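Local coordinates for protein acetyl-CoA acetyltransferase (Bacillus anthracis, PDB 3SS6) that probably catalyses the reversible thiolase condensation of two acetyl-CoA molecules to acetoacetyl-CoA and free CoA, at residues 8-13 and 257-262; 161-166 and 241-246. All coordinates share one frame; numbering follows the deposited sequence.

Contact 1: 8-13 and 257-262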
# COMPACT_ATOMS: atom_id res chain seq x y z
N VAL A 8 32.88 -5.75 -33.64
CA VAL A 8 32.33 -7.03 -34.07
C VAL A 8 31.61 -7.70 -32.91
O VAL A 8 31.80 -7.35 -31.75
CB VAL A 8 33.42 -7.97 -34.65
CG1 VAL A 8 34.07 -7.33 -35.87
CG2 VAL A 8 34.45 -8.33 -33.60
N ILE A 9 30.75 -8.65 -33.26
CA ILE A 9 29.88 -9.32 -32.30
C ILE A 9 30.24 -10.79 -32.34
O ILE A 9 30.17 -11.42 -33.40
CB ILE A 9 28.41 -9.15 -32.73
CG1 ILE A 9 27.99 -7.68 -32.62
CG2 ILE A 9 27.49 -10.01 -31.85
CD1 ILE A 9 26.77 -7.33 -33.45
N THR A 10 30.62 -11.35 -31.19
CA THR A 10 31.09 -12.75 -31.18
C THR A 10 30.10 -13.77 -30.60
O THR A 10 30.30 -14.98 -30.73
CB THR A 10 32.43 -12.87 -30.43
OG1 THR A 10 32.27 -12.45 -29.07
CG2 THR A 10 33.50 -12.02 -31.12
N ALA A 11 29.04 -13.27 -29.96
CA ALA A 11 27.98 -14.13 -29.44
C ALA A 11 26.72 -13.31 -29.37
O ALA A 11 26.78 -12.09 -29.21
CB ALA A 11 28.33 -14.68 -28.04
N ALA A 12 25.58 -13.98 -29.51
CA ALA A 12 24.29 -13.30 -29.47
C ALA A 12 23.25 -14.31 -29.01
O ALA A 12 22.91 -15.24 -29.75
CB ALA A 12 23.94 -12.77 -30.85
N VAL A 13 22.77 -14.15 -27.78
CA VAL A 13 21.87 -15.13 -27.19
C VAL A 13 20.73 -14.45 -26.45
O VAL A 13 20.80 -13.26 -26.15
CB VAL A 13 22.61 -16.07 -26.22
CG1 VAL A 13 23.54 -17.00 -26.99
CG2 VAL A 13 23.37 -15.28 -25.15
N VAL A 257 21.47 -10.76 -24.86
CA VAL A 257 22.82 -10.29 -24.58
C VAL A 257 23.72 -10.57 -25.79
O VAL A 257 23.63 -11.65 -26.38
CB VAL A 257 23.39 -11.05 -23.35
CG1 VAL A 257 24.82 -10.70 -23.10
CG2 VAL A 257 22.55 -10.73 -22.08
N LEU A 258 24.56 -9.61 -26.15
CA LEU A 258 25.59 -9.82 -27.16
C LEU A 258 26.96 -9.66 -26.50
O LEU A 258 27.10 -8.91 -25.54
CB LEU A 258 25.48 -8.78 -28.28
CG LEU A 258 24.37 -8.87 -29.32
CD1 LEU A 258 23.00 -8.80 -28.66
CD2 LEU A 258 24.58 -7.72 -30.30
N VAL A 259 27.97 -10.35 -27.04
CA VAL A 259 29.34 -10.05 -26.67
C VAL A 259 29.95 -9.28 -27.84
O VAL A 259 29.90 -9.74 -28.98
CB VAL A 259 30.18 -11.33 -26.40
CG1 VAL A 259 31.64 -10.95 -26.12
CG2 VAL A 259 29.59 -12.12 -25.22
N LEU A 260 30.47 -8.09 -27.54
CA LEU A 260 31.07 -7.24 -28.57
C LEU A 260 32.53 -7.00 -28.23
O LEU A 260 32.90 -6.93 -27.06
CB LEU A 260 30.34 -5.89 -28.64
CG LEU A 260 28.84 -5.94 -28.95
CD1 LEU A 260 27.98 -5.93 -27.65
CD2 LEU A 260 28.46 -4.78 -29.83
N MET A 261 33.36 -6.85 -29.26
CA MET A 261 34.76 -6.51 -29.02
C MET A 261 35.33 -5.82 -30.25
O MET A 261 34.67 -5.74 -31.29
CB MET A 261 35.58 -7.77 -28.67
CG MET A 261 35.67 -8.79 -29.81
SD MET A 261 36.56 -10.29 -29.32
CE MET A 261 35.42 -10.96 -28.10
N SER A 262 36.53 -5.26 -30.13
CA SER A 262 37.16 -4.67 -31.31
C SER A 262 37.49 -5.79 -32.29
O SER A 262 37.74 -6.93 -31.89
CB SER A 262 38.42 -3.90 -30.93
OG SER A 262 39.43 -4.78 -30.43
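Val8 and Met261 form an antiparallel hydrogen-bonded pair, Val8 N lying 3.0 Å from Met261 O and Met261 N returning a bond to Val8 O. On the face that both side chains share, Val8 CG2 rests on Met261 CG at 4.0 Å. The methionine CG sits between its own backbone N and carbonyl carbon (chi1 65°), and a bend at chi3 (67°) brings Met261 CE over to the neighbouring strand, 3.7 Å from Thr10 CG2. Val259 meets a beta bulge: Thr10 and Ala11 both stand opposite it. Thr10 N reaches Val259 O at 2.8 Å, while Val259 N bonds to Ala11 O at 3.0 Å from 39° out of the carbonyl plane; Ala11 N, buried here, finds no partner in the model. These are neighbouring inner strands of the N-terminal half of the thiolase fold. Val259 straddles the bulge with its two methyls, CG1 lying 3.4 Å from Thr10 OG1 and CG2 4.0 Å from Ala11 CB. Thr10 OG1 meets that first methyl by van der Waals contact; its hydrogen bond goes to Gly44 O. On the other face, Ile9 and Ala12 meet helix 352-370, Leu260 meets helix 93-107 and Leu258 touches both; on Val259's face, Val13 and Val257 pack on helix 29-43.

Contact 2: 161-166 and 241-246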
# COMPACT_ATOMS: atom_id res chain seq x y z
N GLU A 161 -3.14 4.22 -27.84
CA GLU A 161 -3.77 5.39 -28.43
C GLU A 161 -2.87 6.04 -29.49
O GLU A 161 -3.37 6.48 -30.52
CB GLU A 161 -4.17 6.41 -27.35
CG GLU A 161 -5.01 5.79 -26.23
CD GLU A 161 -5.39 6.79 -25.15
OE1 GLU A 161 -4.98 6.59 -23.98
OE2 GLU A 161 -6.10 7.77 -25.48
N THR A 162 -1.56 6.07 -29.25
CA THR A 162 -0.65 6.62 -30.27
C THR A 162 -0.70 5.75 -31.52
O THR A 162 -0.50 6.24 -32.63
CB THR A 162 0.82 6.77 -29.77
OG1 THR A 162 1.47 5.49 -29.73
CG2 THR A 162 0.85 7.40 -28.38
N ALA A 163 -0.97 4.46 -31.34
CA ALA A 163 -1.14 3.55 -32.46
C ALA A 163 -2.39 3.92 -33.25
O ALA A 163 -2.35 3.95 -34.49
CB ALA A 163 -1.20 2.10 -31.97
N GLU A 164 -3.48 4.22 -32.55
CA GLU A 164 -4.71 4.61 -33.23
C GLU A 164 -4.51 5.91 -33.99
O GLU A 164 -5.14 6.14 -35.02
CB GLU A 164 -5.88 4.75 -32.25
CG GLU A 164 -6.49 3.43 -31.77
CD GLU A 164 -7.40 2.77 -32.81
OE1 GLU A 164 -7.58 3.35 -33.90
OE2 GLU A 164 -7.92 1.67 -32.53
N ASN A 165 -3.63 6.77 -33.48
CA ASN A 165 -3.31 8.00 -34.20
C ASN A 165 -2.70 7.67 -35.56
O ASN A 165 -2.99 8.33 -36.55
CB ASN A 165 -2.36 8.90 -33.40
CG ASN A 165 -3.05 9.55 -32.20
OD1 ASN A 165 -4.27 9.70 -32.17
ND2 ASN A 165 -2.25 9.94 -31.20
N LEU A 166 -1.85 6.65 -35.59
CA LEU A 166 -1.22 6.24 -36.83
C LEU A 166 -2.22 5.56 -37.76
O LEU A 166 -2.14 5.71 -38.97
CB LEU A 166 -0.01 5.35 -36.55
CG LEU A 166 1.25 6.10 -36.13
CD1 LEU A 166 2.36 5.12 -35.74
CD2 LEU A 166 1.72 7.05 -37.23
N GLY A 241 -12.66 1.69 -32.76
CA GLY A 241 -11.27 1.59 -33.18
C GLY A 241 -10.97 0.27 -33.85
O GLY A 241 -11.89 -0.50 -34.18
N SER A 242 -9.68 0.01 -34.07
CA SER A 242 -9.24 -1.22 -34.73
C SER A 242 -8.02 -1.86 -34.07
O SER A 242 -7.71 -3.01 -34.34
CB SER A 242 -8.96 -0.96 -36.22
OG SER A 242 -8.02 0.09 -36.37
N VAL A 243 -7.33 -1.13 -33.19
CA VAL A 243 -6.25 -1.73 -32.42
C VAL A 243 -6.86 -2.57 -31.29
O VAL A 243 -7.68 -2.07 -30.52
CB VAL A 243 -5.28 -0.67 -31.84
CG1 VAL A 243 -4.13 -1.33 -31.07
CG2 VAL A 243 -4.72 0.20 -32.95
N THR A 244 -6.48 -3.84 -31.21
CA THR A 244 -7.03 -4.77 -30.23
C THR A 244 -5.90 -5.44 -29.45
O THR A 244 -4.72 -5.24 -29.75
CB THR A 244 -7.81 -5.91 -30.91
OG1 THR A 244 -6.88 -6.78 -31.57
CG2 THR A 244 -8.79 -5.36 -31.95
N ALA A 245 -6.25 -6.25 -28.46
CA ALA A 245 -5.23 -7.03 -27.76
C ALA A 245 -4.57 -8.03 -28.71
O ALA A 245 -3.41 -8.39 -28.52
CB ALA A 245 -5.83 -7.75 -26.58
N GLY A 246 -5.31 -8.47 -29.72
CA GLY A 246 -4.81 -9.48 -30.64
C GLY A 246 -3.83 -8.94 -31.67
O GLY A 246 -2.97 -9.67 -32.14
O HOH W 1 -8.64 0.50 -30.24
O HOH W 2 -9.53 2.60 -36.20
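Glu164 reaches from helix 159-170 to the backbone of Ser242 and Val243, tying the helix to a loop within the long excursion between strands 112-120 and 252-262, the part of the thiolase fold usually called the loop domain. The glutamate chain folds at chi2 (-77°), which turns its carboxylate off the helix and sets OE2 before two successive peptide N-H groups. Ser242 N, 2.9 Å from Glu164 OE2, uses the syn lone pair, on the side of the other oxygen. Val243 N is also 2.9 Å from Glu164 OE2 and points at it almost straight (171° at the hydrogen), yet comes from above the carboxylate plane, 44° out of it. A water adds a third donor, 2.7 Å from Glu164 OE2, and gives its other proton to Val243 O at 2.8 Å. So many donors on one buried oxygen would favour the ionised carboxylate, and the side chain of Arg238 also touches Glu164.

The side chains of Val243 and Glu164 run past one another, each heading for the other's backbone. The valine CB points toward the helix, and its CG2 lies alongside the glutamate chain, 3.7 Å from Glu164 CD. The same methyl touches Ala163 CB at 4.1 Å, so one branch of Val243 meets two successive helix residues, while Val167, a turn further on, and Phe237 add apolar cover. Ser242 turns its hydroxyl between its own N and carbonyl carbon, on the side of Glu164 OE1 but too far for a direct bond. That hydroxyl pairs with Gln177 NE2 of helix 174-194, and a second water closes the gap, 3.1 Å from Glu164 OE1 and 2.9 Å from Ser242 OG.

Both contacts are buried and belong to the N-terminal half of the thiolase, but they sit on opposite sides of the chain's centre, their own centres about 36 Å apart and their nearest atoms about 25 Å apart. They share no helix or strand. Contact 1 lies within the sheet, where six backbone hydrogen bonds and apolar side chains join two strands between helical layers. Contact 2 lies in the excursion that leads from one strand of that sheet to strand 252-262, and buries about a third as much surface. There a helix meets an irregular loop through a glutamate carboxylate on backbone N-H groups, with two waters bridging, chemistry that contact 1 lacks.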